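Local coordinates for cyclic nucleotide-binding protein (Ruegeria pomeroyi, PDB 3FX3) that probably binds DNA and regulates transcription as a dimeric regulator of the Crp type, with a cyclic nucleotide-binding domain and a helix-turn-helix domain, at residues Ser21-Glu24 with Gln25-Asp28; Arg122-Pro125 with Glu126-Ile129; Ser130-Ala133 with Thr134-His138. One frame throughout, in Å; residues are numbered along the deposited sequence.

Interaction 1 (Ser21-Glu24 with Gln25-Asp28)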
ATOM      1  N   SER B  21      -7.208   9.479   6.135  1.00 32.22           N
ATOM      2  CA  SER B  21      -6.367  10.349   5.323  1.00 32.06           C
ATOM      3  C   SER B  21      -6.599  11.842   5.560  1.00 31.59           C
ATOM      4  O   SER B  21      -5.795  12.657   5.122  1.00 31.54           O
ATOM      5  CB  SER B  21      -6.580  10.039   3.860  1.00 32.39           C
ATOM      6  OG  SER B  21      -6.268   8.658   3.635  1.00 32.31           O
ATOM      7  N   LEU B  22      -7.698  12.204   6.204  1.00 31.05           N
ATOM      8  CA  LEU B  22      -8.049  13.601   6.351  1.00 31.19           C
ATOM      9  C   LEU B  22      -7.295  14.267   7.512  1.00 30.63           C
ATOM     10  O   LEU B  22      -6.968  13.639   8.495  1.00 30.55           O
ATOM     11  CB  LEU B  22      -9.530  13.774   6.621  1.00 30.46           C
ATOM     12  CG  LEU B  22     -10.518  13.195   5.643  1.00 33.27           C
ATOM     13  CD1 LEU B  22     -11.940  13.403   6.205  1.00 31.12           C
ATOM     14  CD2 LEU B  22     -10.359  13.785   4.234  1.00 33.98           C
ATOM     15  N   PRO B  23      -7.035  15.558   7.395  1.00 30.87           N
ATOM     16  CA  PRO B  23      -6.519  16.255   8.568  1.00 31.18           C
ATOM     17  C   PRO B  23      -7.568  16.282   9.676  1.00 30.79           C
ATOM     18  O   PRO B  23      -8.749  16.562   9.439  1.00 29.28           O
ATOM     19  CB  PRO B  23      -6.187  17.661   8.047  1.00 30.89           C
ATOM     20  CG  PRO B  23      -6.749  17.740   6.661  1.00 32.07           C
ATOM     21  CD  PRO B  23      -7.382  16.463   6.293  1.00 31.01           C
ATOM     22  N   GLU B  24      -7.117  15.938  10.872  1.00 31.57           N
ATOM     23  CA  GLU B  24      -7.997  15.674  12.026  1.00 32.21           C
ATOM     24  C   GLU B  24      -8.998  16.813  12.319  1.00 31.77           C
ATOM     25  O   GLU B  24     -10.151  16.548  12.657  1.00 31.92           O
ATOM     26  CB  GLU B  24      -7.152  15.332  13.261  1.00 32.05           C
ATOM     27  CG  GLU B  24      -6.118  16.416  13.605  1.00 34.96           C
ATOM     28  CD  GLU B  24      -5.185  16.045  14.782  1.00 37.02           C
ATOM     29  OE1 GLU B  24      -5.150  14.860  15.184  1.00 38.29           O
ATOM     30  OE2 GLU B  24      -4.495  16.964  15.299  1.00 38.54           O
ATOM     31  N   GLN B  25      -8.586  18.065  12.120  1.00 31.35           N
ATOM     32  CA  GLN B  25      -9.464  19.194  12.400  1.00 31.75           C
ATOM     33  C   GLN B  25     -10.631  19.338  11.426  1.00 31.03           C
ATOM     34  O   GLN B  25     -11.548  20.111  11.674  1.00 29.89           O
ATOM     35  CB  GLN B  25      -8.677  20.513  12.479  1.00 32.28           C
ATOM     36  CG  GLN B  25      -8.208  21.079  11.137  1.00 35.09           C
ATOM     37  CD  GLN B  25      -6.829  20.559  10.677  1.00 37.75           C
ATOM     38  OE1 GLN B  25      -6.399  19.435  11.032  1.00 36.04           O
ATOM     39  NE2 GLN B  25      -6.126  21.392   9.870  1.00 37.46           N
ATOM     40  N   HIS B  26     -10.602  18.605  10.316  1.00 31.23           N
ATOM     41  CA  HIS B  26     -11.667  18.726   9.335  1.00 31.23           C
ATOM     42  C   HIS B  26     -12.622  17.543   9.345  1.00 30.95           C
ATOM     43  O   HIS B  26     -13.676  17.591   8.694  1.00 31.55           O
ATOM     44  CB  HIS B  26     -11.074  18.942   7.953  1.00 31.74           C
ATOM     45  CG  HIS B  26     -10.385  20.255   7.802  1.00 31.73           C
ATOM     46  ND1 HIS B  26     -11.067  21.455   7.807  1.00 34.22           N
ATOM     47  CD2 HIS B  26      -9.078  20.563   7.637  1.00 32.15           C
ATOM     48  CE1 HIS B  26     -10.202  22.449   7.679  1.00 34.05           C
ATOM     49  NE2 HIS B  26      -8.990  21.933   7.575  1.00 34.82           N
ATOM     50  N   VAL B  27     -12.269  16.488  10.075  1.00 30.02           N
ATOM     51  CA  VAL B  27     -13.080  15.284  10.090  1.00 29.75           C
ATOM     52  C   VAL B  27     -14.525  15.520  10.590  1.00 30.54           C
ATOM     53  O   VAL B  27     -15.466  15.061   9.970  1.00 29.17           O
ATOM     54  CB  VAL B  27     -12.417  14.174  10.915  1.00 29.61           C
ATOM     55  CG1 VAL B  27     -13.362  12.991  11.087  1.00 26.39           C
ATOM     56  CG2 VAL B  27     -11.104  13.727  10.235  1.00 29.05           C
ATOM     57  N   ASP B  28     -14.698  16.186  11.723  1.00 31.92           N
ATOM     58  CA  ASP B  28     -16.035  16.265  12.355  1.00 33.72           C
ATOM     59  C   ASP B  28     -17.020  16.981  11.437  1.00 33.81           C
ATOM     60  O   ASP B  28     -18.151  16.520  11.249  1.00 34.56           O
ATOM     61  CB  ASP B  28     -15.998  17.017  13.696  1.00 34.37           C
ATOM     62  CG  ASP B  28     -15.389  16.204  14.828  1.00 38.56           C
ATOM     63  OD1 ASP B  28     -15.242  14.968  14.686  1.00 42.73           O
ATOM     64  OD2 ASP B  28     -15.067  16.812  15.892  1.00 45.27           O
TER
HETATM   65  O   HOH W   1     -12.607  17.685  13.249  1.00 33.93           O
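E24 O is gripped by two donors at the start of helix 24-31: a water at 2.8 Å and, in a weak bond of 3.3 Å, the backbone N of V27. The water in turn takes the N-H of D28, so it bridges carbonyl and amide in the first turn. One residue back, the backbone N of H26 donates to P23 O over 2.9 Å, nearly straight at the hydrogen (163°). This i to i+3 bond closes the turn where the chain passes into the helix.

On the side-chain level P23 is the surface against which Q25 and H26 lean. Its CG sits at the edge of the H26 imidazole, near the ring plane, 3.8 Å from CD2. Q25 folds back: its CG lies between backbone N and carbonyl carbon (chi1 75°) and the chain bends again at chi2, which carries OE1 to 3.5 Å from P23 CB. The same fold lays Q25 CG over one face of the H26 ring, offset toward the rim. Q25 OE1 accepts a hydrogen bond from a hydroxyl of a bound glycerol, probably from the crystallisation liquor. On the buried side L22 CB meets V27 CG2 at 3.9 Å, an apolar contact directed to the interior, where L22 and P23 both rest on I131 and H26 touches I127. What results is the short link between helices 17-20 and 24-31, which lies on the long helix 125-147 of a Crp-type regulator.

Interaction 2 (Arg122-Pro125 with Glu126-Ile129)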
ATOM      1  N   ARG B 122     -11.509  22.711  -2.994  1.00 24.32           N
ATOM      2  CA  ARG B 122     -11.467  23.833  -3.929  1.00 24.41           C
ATOM      3  C   ARG B 122     -11.469  25.182  -3.209  1.00 24.74           C
ATOM      4  O   ARG B 122     -11.048  26.201  -3.780  1.00 23.54           O
ATOM      5  CB  ARG B 122     -12.640  23.813  -4.873  1.00 24.38           C
ATOM      6  CG  ARG B 122     -12.587  22.702  -5.859  1.00 28.36           C
ATOM      7  CD  ARG B 122     -13.826  22.710  -6.726  1.00 33.71           C
ATOM      8  NE  ARG B 122     -13.690  21.736  -7.796  1.00 40.46           N
ATOM      9  CZ  ARG B 122     -14.687  21.131  -8.451  1.00 45.29           C
ATOM     10  NH1 ARG B 122     -15.972  21.364  -8.155  1.00 46.03           N
ATOM     11  NH2 ARG B 122     -14.378  20.268  -9.425  1.00 46.72           N
ATOM     12  N   ARG B 123     -11.990  25.194  -1.987  1.00 24.75           N
ATOM     13  CA  ARG B 123     -12.003  26.406  -1.208  1.00 26.19           C
ATOM     14  C   ARG B 123     -10.648  26.624  -0.550  1.00 27.51           C
ATOM     15  O   ARG B 123     -10.223  27.767  -0.421  1.00 27.40           O
ATOM     16  CB  ARG B 123     -13.103  26.363  -0.163  1.00 26.30           C
ATOM     17  CG  ARG B 123     -14.527  26.432  -0.760  1.00 27.76           C
ATOM     18  CD  ARG B 123     -15.594  26.345   0.316  1.00 31.79           C
ATOM     19  NE  ARG B 123     -15.119  27.131   1.461  1.00 36.70           N
ATOM     20  CZ  ARG B 123     -14.980  26.686   2.713  1.00 41.09           C
ATOM     21  NH1 ARG B 123     -15.343  25.438   3.054  1.00 43.02           N
ATOM     22  NH2 ARG B 123     -14.486  27.514   3.645  1.00 40.90           N
ATOM     23  N   ASP B 124      -9.985  25.521  -0.172  1.00 28.82           N
ATOM     24  CA  ASP B 124      -8.746  25.546   0.595  1.00 29.92           C
ATOM     25  C   ASP B 124      -7.824  24.423   0.153  1.00 29.63           C
ATOM     26  O   ASP B 124      -7.886  23.326   0.678  1.00 26.77           O
ATOM     27  CB  ASP B 124      -9.012  25.366   2.088  1.00 30.68           C
ATOM     28  CG  ASP B 124      -7.733  25.564   2.935  1.00 34.06           C
ATOM     29  OD1 ASP B 124      -6.663  25.890   2.358  1.00 36.54           O
ATOM     30  OD2 ASP B 124      -7.812  25.404   4.170  1.00 38.80           O
ATOM     31  N   PRO B 125      -6.956  24.707  -0.820  1.00 31.10           N
ATOM     32  CA  PRO B 125      -6.093  23.655  -1.396  1.00 31.65           C
ATOM     33  C   PRO B 125      -5.014  23.140  -0.424  1.00 29.76           C
ATOM     34  O   PRO B 125      -4.482  22.067  -0.643  1.00 31.14           O
ATOM     35  CB  PRO B 125      -5.513  24.314  -2.671  1.00 32.20           C
ATOM     36  CG  PRO B 125      -5.554  25.767  -2.391  1.00 32.59           C
ATOM     37  CD  PRO B 125      -6.718  26.023  -1.436  1.00 32.64           C
ATOM     38  N   GLU B 126      -4.813  23.826   0.687  1.00 28.37           N
ATOM     39  CA  GLU B 126      -4.022  23.301   1.779  1.00 27.92           C
ATOM     40  C   GLU B 126      -4.603  22.000   2.357  1.00 27.07           C
ATOM     41  O   GLU B 126      -3.866  21.148   2.840  1.00 25.29           O
ATOM     42  CB  GLU B 126      -3.877  24.346   2.863  1.00 28.37           C
ATOM     43  CG  GLU B 126      -3.090  25.617   2.373  1.00 32.36           C
ATOM     44  CD  GLU B 126      -1.638  25.326   2.031  1.00 36.10           C
ATOM     45  OE1 GLU B 126      -1.102  24.285   2.519  1.00 38.75           O
ATOM     46  OE2 GLU B 126      -1.033  26.114   1.264  1.00 38.95           O
ATOM     47  N   ILE B 127      -5.905  21.814   2.224  1.00 25.49           N
ATOM     48  CA  ILE B 127      -6.527  20.593   2.678  1.00 24.73           C
ATOM     49  C   ILE B 127      -6.118  19.438   1.777  1.00 25.40           C
ATOM     50  O   ILE B 127      -5.669  18.399   2.268  1.00 25.08           O
ATOM     51  CB  ILE B 127      -8.045  20.758   2.797  1.00 24.15           C
ATOM     52  CG1 ILE B 127      -8.322  21.798   3.900  1.00 24.93           C
ATOM     53  CG2 ILE B 127      -8.743  19.416   3.092  1.00 21.21           C
ATOM     54  CD1 ILE B 127      -9.832  22.122   4.149  1.00 24.80           C
ATOM     55  N   CYS B 128      -6.208  19.617   0.466  1.00 25.75           N
ATOM     56  CA  CYS B 128      -5.805  18.537  -0.461  1.00 26.08           C
ATOM     57  C   CYS B 128      -4.304  18.275  -0.345  1.00 24.92           C
ATOM     58  O   CYS B 128      -3.878  17.115  -0.335  1.00 25.60           O
ATOM     59  CB  CYS B 128      -6.212  18.877  -1.910  1.00 27.57           C
ATOM     60  SG  CYS B 128      -5.687  17.608  -3.163  1.00 32.56           S
ATOM     61  N   ILE B 129      -3.506  19.321  -0.142  1.00 24.45           N
ATOM     62  CA  ILE B 129      -2.072  19.136   0.067  1.00 25.00           C
ATOM     63  C   ILE B 129      -1.785  18.250   1.285  1.00 25.45           C
ATOM     64  O   ILE B 129      -0.950  17.359   1.181  1.00 24.67           O
ATOM     65  CB  ILE B 129      -1.317  20.460   0.143  1.00 24.75           C
ATOM     66  CG1 ILE B 129      -1.316  21.140  -1.237  1.00 25.76           C
ATOM     67  CG2 ILE B 129       0.154  20.310   0.656  1.00 25.27           C
ATOM     68  CD1 ILE B 129      -0.929  22.601  -1.157  1.00 22.58           C
TER
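D124 and I127 cross at about a right angle, the flat carboxylate of the one lying against the CG1-CD1 arm of the other. D124 OD2 stands 3.7 Å from I127 CG1, and D124 CB is 3.9 Å from I127 CD1. The torsion that does this places D124 CG opposite the backbone N (chi1 -173°), swinging the carboxylate forward over the start of helix 125-147. There OD1 accepts from E126 N at 3.2 Å, the N-H approaching from above the carboxylate plane on a rather bent path (137°). This is an N-cap bond, and D124 O adds to it by taking I127 N at 2.9 Å. E126 crosses D124 obliquely, its carboxylate plane turned 58° from the other; its chain bends at chi2, and its OE2 leaves this contact to form a salt bridge with R122 of the second subunit. P125 O accepts from I129 N at 3.0 Å, while I129 CG1 lies 3.4 Å from the same oxygen. Replacing D124 by an alanine would probably leave E126 N without its side-chain acceptor and take away the carboxylate that lies along I127 CG1. C128 points its sulfur across to C128 of the second subunit, forming a disulfide. Chemically, the capping carboxylate sits where it would favourably meet the positive end of the helix dipole, and the charge of E126 is probably balanced across the dimer interface.

Interaction 3 (Ser130-Ala133 with Thr134-His138)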
ATOM      1  N   SER B 130      -2.480  18.469   2.419  1.00 25.90           N
ATOM      2  CA  SER B 130      -2.286  17.614   3.625  1.00 25.76           C
ATOM      3  C   SER B 130      -2.711  16.207   3.388  1.00 24.24           C
ATOM      4  O   SER B 130      -2.022  15.290   3.777  1.00 23.91           O
ATOM      5  CB  SER B 130      -3.069  18.127   4.826  1.00 26.16           C
ATOM      6  OG  SER B 130      -2.634  19.440   4.972  1.00 31.47           O
ATOM      7  N   ILE B 131      -3.862  16.047   2.752  1.00 23.86           N
ATOM      8  CA  ILE B 131      -4.359  14.719   2.457  1.00 24.21           C
ATOM      9  C   ILE B 131      -3.375  13.970   1.571  1.00 23.67           C
ATOM     10  O   ILE B 131      -3.035  12.827   1.831  1.00 24.49           O
ATOM     11  CB  ILE B 131      -5.767  14.704   1.854  1.00 23.98           C
ATOM     12  CG1 ILE B 131      -6.758  15.402   2.793  1.00 24.31           C
ATOM     13  CG2 ILE B 131      -6.211  13.215   1.645  1.00 23.52           C
ATOM     14  CD1 ILE B 131      -8.129  15.743   2.165  1.00 22.82           C
ATOM     15  N   LEU B 132      -2.874  14.633   0.558  1.00 23.88           N
ATOM     16  CA  LEU B 132      -1.929  13.996  -0.366  1.00 24.28           C
ATOM     17  C   LEU B 132      -0.618  13.675   0.320  1.00 24.17           C
ATOM     18  O   LEU B 132       0.010  12.658   0.000  1.00 23.94           O
ATOM     19  CB  LEU B 132      -1.717  14.904  -1.594  1.00 24.00           C
ATOM     20  CG  LEU B 132      -0.860  14.388  -2.747  1.00 26.75           C
ATOM     21  CD1 LEU B 132      -1.437  13.072  -3.349  1.00 22.95           C
ATOM     22  CD2 LEU B 132      -0.685  15.513  -3.848  1.00 21.59           C
ATOM     23  N   ALA B 133      -0.170  14.531   1.247  1.00 23.19           N
ATOM     24  CA  ALA B 133       1.061  14.213   1.983  1.00 23.40           C
ATOM     25  C   ALA B 133       0.836  12.855   2.669  1.00 23.95           C
ATOM     26  O   ALA B 133       1.661  11.945   2.553  1.00 22.93           O
ATOM     27  CB  ALA B 133       1.417  15.283   3.023  1.00 22.48           C
ATOM     28  N   THR B 134      -0.320  12.722   3.324  1.00 24.33           N
ATOM     29  CA  THR B 134      -0.645  11.526   4.089  1.00 24.02           C
ATOM     30  C   THR B 134      -0.723  10.276   3.200  1.00 24.63           C
ATOM     31  O   THR B 134      -0.165   9.236   3.556  1.00 24.85           O
ATOM     32  CB  THR B 134      -1.936  11.735   4.885  1.00 24.44           C
ATOM     33  OG1 THR B 134      -1.700  12.769   5.842  1.00 21.91           O
ATOM     34  CG2 THR B 134      -2.430  10.367   5.630  1.00 23.45           C
ATOM     35  N   THR B 135      -1.372  10.391   2.033  1.00 24.67           N
ATOM     36  CA  THR B 135      -1.543   9.272   1.181  1.00 24.44           C
ATOM     37  C   THR B 135      -0.207   8.883   0.564  1.00 24.30           C
ATOM     38  O   THR B 135       0.058   7.692   0.401  1.00 24.35           O
ATOM     39  CB  THR B 135      -2.666   9.467   0.105  1.00 26.05           C
ATOM     40  OG1 THR B 135      -2.347  10.545  -0.766  1.00 27.91           O
ATOM     41  CG2 THR B 135      -4.018   9.755   0.743  1.00 27.71           C
ATOM     42  N   PHE B 136       0.669   9.842   0.272  1.00 23.56           N
ATOM     43  CA  PHE B 136       2.018   9.470  -0.196  1.00 24.12           C
ATOM     44  C   PHE B 136       2.777   8.678   0.853  1.00 24.02           C
ATOM     45  O   PHE B 136       3.446   7.691   0.540  1.00 23.28           O
ATOM     46  CB  PHE B 136       2.846  10.682  -0.632  1.00 23.82           C
ATOM     47  CG  PHE B 136       2.654  11.075  -2.100  1.00 26.95           C
ATOM     48  CD1 PHE B 136       2.911  10.167  -3.131  1.00 30.16           C
ATOM     49  CD2 PHE B 136       2.278  12.353  -2.445  1.00 26.96           C
ATOM     50  CE1 PHE B 136       2.767  10.552  -4.487  1.00 31.41           C
ATOM     51  CE2 PHE B 136       2.156  12.749  -3.799  1.00 29.97           C
ATOM     52  CZ  PHE B 136       2.360  11.852  -4.805  1.00 28.32           C
ATOM     53  N   GLY B 137       2.681   9.090   2.108  1.00 24.27           N
ATOM     54  CA  GLY B 137       3.474   8.409   3.140  1.00 24.71           C
ATOM     55  C   GLY B 137       2.932   6.985   3.281  1.00 24.94           C
ATOM     56  O   GLY B 137       3.681   6.009   3.418  1.00 25.84           O
ATOM     57  N   HIS B 138       1.625   6.872   3.190  1.00 25.01           N
ATOM     58  CA  HIS B 138       0.963   5.586   3.258  1.00 26.43           C
ATOM     59  C   HIS B 138       1.321   4.699   2.051  1.00 25.91           C
ATOM     60  O   HIS B 138       1.636   3.525   2.219  1.00 25.34           O
ATOM     61  CB  HIS B 138      -0.563   5.813   3.433  1.00 27.22           C
ATOM     62  CG  HIS B 138      -1.334   4.594   3.834  1.00 31.74           C
ATOM     63  ND1 HIS B 138      -2.714   4.574   3.885  1.00 36.63           N
ATOM     64  CD2 HIS B 138      -0.932   3.339   4.163  1.00 34.91           C
ATOM     65  CE1 HIS B 138      -3.125   3.373   4.261  1.00 35.32           C
ATOM     66  NE2 HIS B 138      -2.066   2.607   4.433  1.00 34.62           N
TER
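L132 and F136, one turn apart, lie side by side and point the same way. L132 CG and CD1 both touch CE2 of the phenylalanine ring at 3.6 Å. The leucine gets there because its CG stands opposite the backbone N (chi1 -175°), and the CD1 branch then also comes within 3.7 Å of T135 OG1, with the threonine side chain crossing at about a right angle. A second apolar touch is looser: I131 CG2 meets T135 CG2 at 4.2 Å, while that methyl of T135 also lies over I131 O.

Behind these side chains runs the helical backbone that spaces them. T134 N donates to S130 O, T135 N to I131 O at 3.0 Å, F136 N to L132 O at 2.9 Å and G137 N to A133 O, all of the i to i+4 kind. L132 O also lies 3.3 Å from F136 CD2, in an oblique position with respect to the ring.

The hydroxyls look further out. T135 OG1, held between backbone N and carbonyl carbon (chi1 62°), is hydrogen-bonded to T135 OG1 of the second subunit, and T134 OG1 is bonded to R93 of that subunit. S130 OG turns back along its own helix to E126 O. L132 packs on I131 of the second subunit, and F136 on its S21, while within the chain I131 fits against L22, P23 and F117 and M121 of helix 114-123. These turns therefore belong to the long helix 125-147, which pairs with the second subunit across the dimer interface, as the long central helix does in Crp-family regulators; they are held between the loop 21-23 and helix 17-20 on the N-terminal side, helix 114-123, and the partner subunit.

Overall arrangement
Interactions 2 and 3 follow each other on helix 125-147, their centres 13 Å apart, one starting the helix and the other carrying it on along the dimer interface. Interaction 1 lies beside both, 12 Å from the centre of interaction 2 and 13 Å from that of interaction 3. H26 NE2 packs on I127 CD1 at 3.5 Å, linking it to the helix start; further along, L22 CD2 meets I131 CD1 at 3.6 Å and S21 O meets I131 CG2 at 3.5 Å. S21, L22, P23 and H26 thus cover one flank of the helix. Residues of interactions 2 and 3, and S21, meet the second subunit, and the C128-C128 disulfide links the subunits covalently.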